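Local structure of toll-like receptor 13 (Mus musculus, 4Z0C) at residues T43-Q48 with E67-W72; N93-V98 with L111-N116. The protein recognises bacterial 23S rRNA and signals through MYD88 and TRAF6 to activate NF-kappa-B, this chain being its leucine-rich-repeat ectodomain. One frame throughout, in Å; residues are numbered along the deposited sequence.

Contact 1 of 2, residues T43-Q48 with E67-W72; sequences THNEIQ and EWNSIW. With NAG (2-acetamido-2-deoxy-beta-D-glucopyranose), chain L; nucleotides of chain C.
W68 carries the RNA-facing end of this contact. Its CB passes H44 N, and with CG anti to the backbone N (chi1 -165°, the same choice that H44 makes) the indole runs alongside the imidazole, pointing the same way. Along the six-membered ring, CE3 lies 3.6 Å from H44 CG and CZ3 comes to 3.3 Å from H44 CD2. The tip, CH2, meets H44 NE2 at 3.3 Å on one face and, on the opposite face, C5 of the RNA cytidine at position 12 of chain C at 3.5 Å. H44 and W68 form a face-to-face stack, planes 13° apart.

Behind the rings the two loops are pinned by their backbones. H44 N donates to E67 O (3.0 Å), in the plane of that carbonyl, and N45 N donates to W68 O. Deeper in, N69 turns its OD1 to I47 N at 3.0 Å, although a close neighbour makes the place of that oxygen less sure; N69 ND2 is taken by L42 O. S70 N then returns a bond to I47 O (2.8 Å), and W72 N one to Q48 O.

The chemistry is thus a three-layer sandwich of imidazole, indole and cytosine: H44 backs W68 against the base, and if the imidazole were protonated, its charge could add a cation-pi component to the stack.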
loop_
_atom_site.group_PDB
_atom_site.type_symbol
_atom_site.label_atom_id
_atom_site.label_comp_id
_atom_site.label_asym_id
_atom_site.label_seq_id
_atom_site.Cartn_x
_atom_site.Cartn_y
_atom_site.Cartn_z
ATOM N N THR A 43 -17.002 27.917 -4.581
ATOM C CA THR A 43 -17.585 26.571 -4.535
ATOM C C THR A 43 -17.554 25.974 -3.127
ATOM O O THR A 43 -16.601 26.190 -2.382
ATOM C CB THR A 43 -16.823 25.634 -5.483
ATOM O OG1 THR A 43 -16.813 26.217 -6.790
ATOM C CG2 THR A 43 -17.448 24.226 -5.519
ATOM N N HIS A 44 -18.623 25.262 -2.773
ATOM C CA HIS A 44 -18.686 24.458 -1.552
ATOM C C HIS A 44 -18.780 25.336 -0.298
ATOM O O HIS A 44 -17.902 25.316 0.555
ATOM C CB HIS A 44 -17.516 23.447 -1.511
ATOM C CG HIS A 44 -17.693 22.320 -0.540
ATOM N ND1 HIS A 44 -18.749 22.244 0.345
ATOM C CD2 HIS A 44 -16.949 21.206 -0.330
ATOM C CE1 HIS A 44 -18.640 21.145 1.070
ATOM N NE2 HIS A 44 -17.563 20.492 0.671
ATOM N N ASN A 45 -19.867 26.103 -0.207
ATOM C CA ASN A 45 -20.162 26.924 0.967
ATOM C C ASN A 45 -21.671 26.898 1.249
ATOM O O ASN A 45 -22.374 26.086 0.681
ATOM C CB ASN A 45 -19.637 28.356 0.778
ATOM C CG ASN A 45 -18.119 28.430 0.836
ATOM O OD1 ASN A 45 -17.524 28.367 1.915
ATOM N ND2 ASN A 45 -17.484 28.559 -0.329
ATOM N N GLU A 46 -22.179 27.794 2.090
ATOM C CA GLU A 46 -23.594 27.745 2.470
ATOM C C GLU A 46 -24.305 29.075 2.178
ATOM O O GLU A 46 -25.229 29.471 2.894
ATOM C CB GLU A 46 -23.742 27.381 3.955
ATOM C CG GLU A 46 -22.649 26.446 4.486
ATOM C CD GLU A 46 -22.686 26.273 6.001
ATOM O OE1 GLU A 46 -23.729 26.596 6.614
ATOM O OE2 GLU A 46 -21.664 25.834 6.584
ATOM N N ILE A 47 -23.867 29.749 1.115
ATOM C CA ILE A 47 -24.490 30.984 0.642
ATOM C C ILE A 47 -25.947 30.760 0.220
ATOM O O ILE A 47 -26.248 29.824 -0.513
ATOM C CB ILE A 47 -23.704 31.561 -0.555
ATOM C CG1 ILE A 47 -22.260 31.868 -0.137
ATOM C CG2 ILE A 47 -24.407 32.791 -1.121
ATOM C CD1 ILE A 47 -21.288 31.979 -1.293
ATOM N N GLN A 48 -26.844 31.623 0.692
ATOM C CA GLN A 48 -28.273 31.436 0.470
ATOM C C GLN A 48 -28.893 32.542 -0.388
ATOM O O GLN A 48 -29.742 32.268 -1.230
ATOM C CB GLN A 48 -29.031 31.327 1.798
ATOM C CG GLN A 48 -28.916 29.970 2.464
ATOM C CD GLN A 48 -29.983 29.719 3.519
ATOM O OE1 GLN A 48 -30.555 30.643 4.073
ATOM N NE2 GLN A 48 -30.232 28.453 3.815
ATOM N N GLU A 67 -20.696 27.306 -7.421
ATOM C CA GLU A 67 -21.145 25.910 -7.433
ATOM C C GLU A 67 -21.297 25.347 -6.023
ATOM O O GLU A 67 -20.506 25.656 -5.138
ATOM C CB GLU A 67 -20.181 25.038 -8.255
ATOM C CG GLU A 67 -20.547 23.551 -8.299
ATOM C CD GLU A 67 -19.899 22.793 -9.456
ATOM O OE1 GLU A 67 -19.049 23.352 -10.181
ATOM O OE2 GLU A 67 -20.243 21.612 -9.642
ATOM N N TRP A 68 -22.321 24.518 -5.818
ATOM C CA TRP A 68 -22.498 23.812 -4.548
ATOM C C TRP A 68 -22.669 24.785 -3.382
ATOM O O TRP A 68 -21.823 24.848 -2.491
ATOM C CB TRP A 68 -21.328 22.857 -4.294
ATOM C CG TRP A 68 -21.556 21.838 -3.212
ATOM C CD1 TRP A 68 -22.680 21.678 -2.446
ATOM C CD2 TRP A 68 -20.627 20.840 -2.775
ATOM N NE1 TRP A 68 -22.505 20.643 -1.561
ATOM C CE2 TRP A 68 -21.255 20.108 -1.745
ATOM C CE3 TRP A 68 -19.326 20.491 -3.158
ATOM C CZ2 TRP A 68 -20.624 19.059 -1.090
ATOM C CZ3 TRP A 68 -18.699 19.442 -2.503
ATOM C CH2 TRP A 68 -19.350 18.739 -1.484
ATOM N N ASN A 69 -23.739 25.574 -3.422
ATOM C CA ASN A 69 -24.118 26.402 -2.287
ATOM C C ASN A 69 -25.592 26.165 -1.981
ATOM O O ASN A 69 -26.110 25.112 -2.327
ATOM C CB ASN A 69 -23.798 27.875 -2.536
ATOM C CG ASN A 69 -22.367 28.231 -2.127
ATOM O OD1 ASN A 69 -22.119 28.568 -0.977
ATOM N ND2 ASN A 69 -21.436 28.191 -3.075
ATOM N N SER A 70 -26.271 27.093 -1.316
ATOM C CA SER A 70 -27.700 26.894 -1.054
ATOM C C SER A 70 -28.512 28.052 -1.594
ATOM O O SER A 70 -29.569 28.395 -1.064
ATOM C CB SER A 70 -27.978 26.693 0.434
ATOM O OG SER A 70 -27.233 25.598 0.950
ATOM N N ILE A 71 -27.999 28.653 -2.660
ATOM C CA ILE A 71 -28.616 29.819 -3.266
ATOM C C ILE A 71 -30.001 29.534 -3.819
ATOM O O ILE A 71 -30.173 28.703 -4.717
ATOM C CB ILE A 71 -27.737 30.369 -4.385
ATOM C CG1 ILE A 71 -26.409 30.865 -3.797
ATOM C CG2 ILE A 71 -28.482 31.470 -5.126
ATOM C CD1 ILE A 71 -25.294 31.048 -4.817
ATOM N N TRP A 72 -30.992 30.229 -3.281
ATOM C CA TRP A 72 -32.362 30.066 -3.748
ATOM C C TRP A 72 -32.957 31.415 -4.125
ATOM O O TRP A 72 -34.084 31.495 -4.623
ATOM C CB TRP A 72 -33.214 29.402 -2.670
ATOM C CG TRP A 72 -33.375 30.246 -1.457
ATOM C CD1 TRP A 72 -32.551 30.289 -0.383
ATOM C CD2 TRP A 72 -34.441 31.165 -1.184
ATOM N NE1 TRP A 72 -33.028 31.181 0.545
ATOM C CE2 TRP A 72 -34.189 31.731 0.075
ATOM C CE3 TRP A 72 -35.582 31.563 -1.886
ATOM C CZ2 TRP A 72 -35.033 32.674 0.651
ATOM C CZ3 TRP A 72 -36.419 32.505 -1.312
ATOM C CH2 TRP A 72 -36.140 33.047 -0.059
HETATM C C1 NAG L . -37.735 34.424 -8.060
HETATM C C2 NAG L . -36.807 33.842 -6.985
HETATM C C3 NAG L . -37.529 32.938 -5.989
HETATM C C4 NAG L . -38.867 33.517 -5.536
HETATM C C5 NAG L . -39.659 34.073 -6.718
HETATM C C6 NAG L . -40.947 34.770 -6.273
HETATM C C7 NAG L . -34.450 33.451 -7.447
HETATM C C8 NAG L . -33.434 32.360 -7.617
HETATM N N2 NAG L . -35.722 33.101 -7.598
HETATM O O3 NAG L . -36.694 32.755 -4.867
HETATM O O4 NAG L . -39.612 32.489 -4.916
HETATM O O5 NAG L . -38.872 34.991 -7.448
HETATM O O6 NAG L . -40.672 36.057 -5.759
HETATM O O7 NAG L . -34.084 34.592 -7.183
ATOM P P C C 12 -19.497 12.052 -1.340
ATOM O OP1 C C 12 -18.468 11.081 -0.866
ATOM O OP2 C C 12 -20.057 11.788 -2.667
ATOM O "O5'" C C 12 -20.575 12.178 -0.178
ATOM C "C5'" C C 12 -21.896 11.769 -0.352
ATOM C "C4'" C C 12 -22.863 12.789 0.165
ATOM O "O4'" C C 12 -22.275 14.116 0.136
ATOM C "C3'" C C 12 -24.118 12.893 -0.680
ATOM O "O3'" C C 12 -25.075 11.935 -0.275
ATOM C "C2'" C C 12 -24.566 14.338 -0.489
ATOM O "O2'" C C 12 -25.347 14.464 0.690
ATOM C "C1'" C C 12 -23.231 15.067 -0.286
ATOM N N1 C C 12 -22.707 15.727 -1.512
ATOM C C2 C C 12 -23.416 16.705 -2.229
ATOM O O2 C C 12 -24.553 17.028 -1.870
ATOM N N3 C C 12 -22.845 17.268 -3.323
ATOM C C4 C C 12 -21.618 16.915 -3.709
ATOM N N4 C C 12 -21.079 17.496 -4.782
ATOM C C5 C C 12 -20.867 15.944 -2.991
ATOM C C6 C C 12 -21.446 15.399 -1.919
#

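Contact 2 of 2, residues N93-V98 with L111-N116; sequences NKIQSV and LLLSHN. With NAG (2-acetamido-2-deoxy-beta-D-glucopyranose), chain L.
N93 opens the first segment with its backbone N-H divided between two weak bonds, to H115 O at 3.4 Å and to N116 OD1 at 3.1 Å. Its CB lies against the same N116 oxygen, while its own amide is held at both ends: OD1 accepts from I71 N of the preceding repeat, and ND2 donates to L90 O of its own. H115, whose carbonyl shares the N93 N-H, has its ring near the bound RNA, where NE2 makes a weak hydrogen bond to a cytosine.

I95, two residues on, gives the firm link. Its N-H points almost straight at N116 OD1 (3.2 Å, 165°), coming from above the plane of that amide rather than within it. CG of N116 is anti to its carbonyl carbon (chi1 -82°), which sets the amide beside the backbone of its own turn; there ND2 donates to L113 O at 3.1 Å, with L90 O as a further acceptor. Both ends of this buried amide are therefore bonded and its flip is settled. The I95 side chain crosses L113 at about a right angle, CD1 to CD2 at 4.0 Å, an apolar contact beside the amide. Its other branch, CG2, meets the acetyl methyl C8 of the NAG at 3.7 Å.

At S97 the backbone takes up that sugar: NAG N2 donates to S97 O (3.1 Å), the glycan probably being borne by N99. CB of V98 points toward the 111-116 segment.

L111, L113 and N116 sit in the LxLxxN pattern of a leucine-rich repeat, and an asparagine gripping the backbone of the preceding repeat is one rung of the asparagine ladder of this solenoid.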
loop_
_atom_site.group_PDB
_atom_site.type_symbol
_atom_site.label_atom_id
_atom_site.label_comp_id
_atom_site.label_asym_id
_atom_site.label_seq_id
_atom_site.Cartn_x
_atom_site.Cartn_y
_atom_site.Cartn_z
ATOM N N ASN A 93 -27.386 24.332 -6.546
ATOM C CA ASN A 93 -27.901 25.238 -5.529
ATOM C C ASN A 93 -29.359 24.921 -5.247
ATOM O O ASN A 93 -29.800 23.812 -5.480
ATOM C CB ASN A 93 -27.754 26.693 -5.973
ATOM C CG ASN A 93 -26.345 27.211 -5.799
ATOM O OD1 ASN A 93 -25.948 27.573 -4.696
ATOM N ND2 ASN A 93 -25.590 27.280 -6.890
ATOM N N LYS A 94 -30.119 25.902 -4.781
ATOM C CA LYS A 94 -31.512 25.659 -4.430
ATOM C C LYS A 94 -32.475 26.520 -5.255
ATOM O O LYS A 94 -33.527 26.937 -4.769
ATOM C CB LYS A 94 -31.719 25.883 -2.928
ATOM C CG LYS A 94 -30.945 24.898 -2.063
ATOM C CD LYS A 94 -31.658 23.560 -2.045
ATOM C CE LYS A 94 -30.685 22.378 -1.976
ATOM N NZ LYS A 94 -30.128 22.146 -0.614
ATOM N N ILE A 95 -32.109 26.775 -6.508
ATOM C CA ILE A 95 -32.890 27.660 -7.376
ATOM C C ILE A 95 -34.116 26.964 -7.963
ATOM O O ILE A 95 -33.978 25.969 -8.675
ATOM C CB ILE A 95 -32.017 28.225 -8.522
ATOM C CG1 ILE A 95 -30.780 28.931 -7.948
ATOM C CG2 ILE A 95 -32.830 29.164 -9.422
ATOM C CD1 ILE A 95 -29.767 29.350 -8.998
ATOM N N GLN A 96 -35.309 27.486 -7.678
ATOM C CA GLN A 96 -36.554 26.873 -8.185
ATOM C C GLN A 96 -37.186 27.602 -9.358
ATOM O O GLN A 96 -37.872 26.997 -10.171
ATOM C CB GLN A 96 -37.598 26.719 -7.077
ATOM C CG GLN A 96 -37.200 25.757 -5.973
ATOM C CD GLN A 96 -38.205 25.736 -4.844
ATOM O OE1 GLN A 96 -39.385 25.433 -5.053
ATOM N NE2 GLN A 96 -37.741 26.020 -3.634
ATOM N N SER A 97 -36.980 28.906 -9.435
ATOM C CA SER A 97 -37.452 29.663 -10.582
ATOM C C SER A 97 -36.408 30.714 -10.867
ATOM O O SER A 97 -35.704 31.147 -9.961
ATOM C CB SER A 97 -38.815 30.296 -10.303
ATOM O OG SER A 97 -38.846 30.910 -9.027
ATOM N N VAL A 98 -36.297 31.117 -12.125
ATOM C CA VAL A 98 -35.297 32.104 -12.497
ATOM C C VAL A 98 -35.947 33.440 -12.860
ATOM O O VAL A 98 -36.769 33.530 -13.766
ATOM C CB VAL A 98 -34.413 31.586 -13.643
ATOM C CG1 VAL A 98 -33.322 32.575 -13.957
ATOM C CG2 VAL A 98 -33.793 30.251 -13.250
ATOM N N LEU A 111 -23.496 30.250 -19.051
ATOM C CA LEU A 111 -24.257 30.303 -17.815
ATOM C C LEU A 111 -24.646 28.879 -17.440
ATOM O O LEU A 111 -25.357 28.206 -18.190
ATOM C CB LEU A 111 -25.505 31.158 -17.999
ATOM C CG LEU A 111 -26.496 31.180 -16.839
ATOM C CD1 LEU A 111 -25.861 31.715 -15.582
ATOM C CD2 LEU A 111 -27.721 32.012 -17.204
ATOM N N LEU A 112 -24.194 28.426 -16.273
ATOM C CA LEU A 112 -24.440 27.053 -15.837
ATOM C C LEU A 112 -25.440 27.039 -14.691
ATOM O O LEU A 112 -25.185 27.570 -13.606
ATOM C CB LEU A 112 -23.127 26.377 -15.423
ATOM C CG LEU A 112 -22.024 26.440 -16.484
ATOM C CD1 LEU A 112 -20.708 25.841 -16.006
ATOM C CD2 LEU A 112 -22.481 25.766 -17.749
ATOM N N LEU A 113 -26.587 26.429 -14.950
ATOM C CA LEU A 113 -27.645 26.331 -13.955
ATOM C C LEU A 113 -28.019 24.879 -13.689
ATOM O O LEU A 113 -29.104 24.595 -13.165
ATOM C CB LEU A 113 -28.871 27.103 -14.425
ATOM C CG LEU A 113 -28.747 28.620 -14.359
ATOM C CD1 LEU A 113 -29.795 29.248 -15.252
ATOM C CD2 LEU A 113 -28.958 29.048 -12.927
ATOM N N SER A 114 -27.093 23.977 -14.014
ATOM C CA SER A 114 -27.291 22.545 -13.826
ATOM C C SER A 114 -27.538 22.237 -12.371
ATOM O O SER A 114 -27.138 23.004 -11.503
ATOM C CB SER A 114 -26.061 21.770 -14.292
ATOM O OG SER A 114 -25.282 22.568 -15.167
ATOM N N HIS A 115 -28.255 21.151 -12.111
ATOM C CA HIS A 115 -28.378 20.616 -10.755
ATOM C C HIS A 115 -29.021 21.609 -9.785
ATOM O O HIS A 115 -28.466 21.955 -8.741
ATOM C CB HIS A 115 -27.013 20.136 -10.259
ATOM C CG HIS A 115 -27.073 19.271 -9.038
ATOM N ND1 HIS A 115 -28.230 19.077 -8.311
ATOM C CD2 HIS A 115 -26.120 18.528 -8.429
ATOM C CE1 HIS A 115 -27.978 18.276 -7.290
ATOM N NE2 HIS A 115 -26.709 17.925 -7.344
ATOM N N ASN A 116 -30.199 22.076 -10.157
ATOM C CA ASN A 116 -31.010 22.894 -9.270
ATOM C C ASN A 116 -32.414 22.295 -9.283
ATOM O O ASN A 116 -32.566 21.133 -9.634
ATOM C CB ASN A 116 -31.008 24.350 -9.740
ATOM C CG ASN A 116 -29.771 25.116 -9.291
ATOM O OD1 ASN A 116 -29.696 25.551 -8.143
ATOM N ND2 ASN A 116 -28.805 25.300 -10.192
HETATM C C1 NAG L . -37.735 34.424 -8.060
HETATM C C2 NAG L . -36.807 33.842 -6.985
HETATM C C3 NAG L . -37.529 32.938 -5.989
HETATM C C4 NAG L . -38.867 33.517 -5.536
HETATM C C5 NAG L . -39.659 34.073 -6.718
HETATM C C6 NAG L . -40.947 34.770 -6.273
HETATM C C7 NAG L . -34.450 33.451 -7.447
HETATM C C8 NAG L . -33.434 32.360 -7.617
HETATM N N2 NAG L . -35.722 33.101 -7.598
HETATM O O3 NAG L . -36.694 32.755 -4.867
HETATM O O4 NAG L . -39.612 32.489 -4.916
HETATM O O5 NAG L . -38.872 34.991 -7.448
HETATM O O6 NAG L . -40.672 36.057 -5.759
HETATM O O7 NAG L . -34.084 34.592 -7.183
#

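How the contacts relate
From the N terminus, the chain first meets contact 1, which lays the loop after strand 63-65 (LRR 2) on the loop after strand 39-41 (LRR 1). Contact 2 opens only after contact 1 has closed and brings the turn after strand 110-112 (LRR 4) against 93-98 (LRR 3). The two neither nest nor cross; they follow in series, their centres about 11 Å apart. The seam between them is bridged by a probable hydrogen bond from K94 N to I71 O (2.8 Å), making four successive repeats continuous. One NAG also spans both: it is bonded to W72 O in contact 1, and the same sugar reaches contact 2.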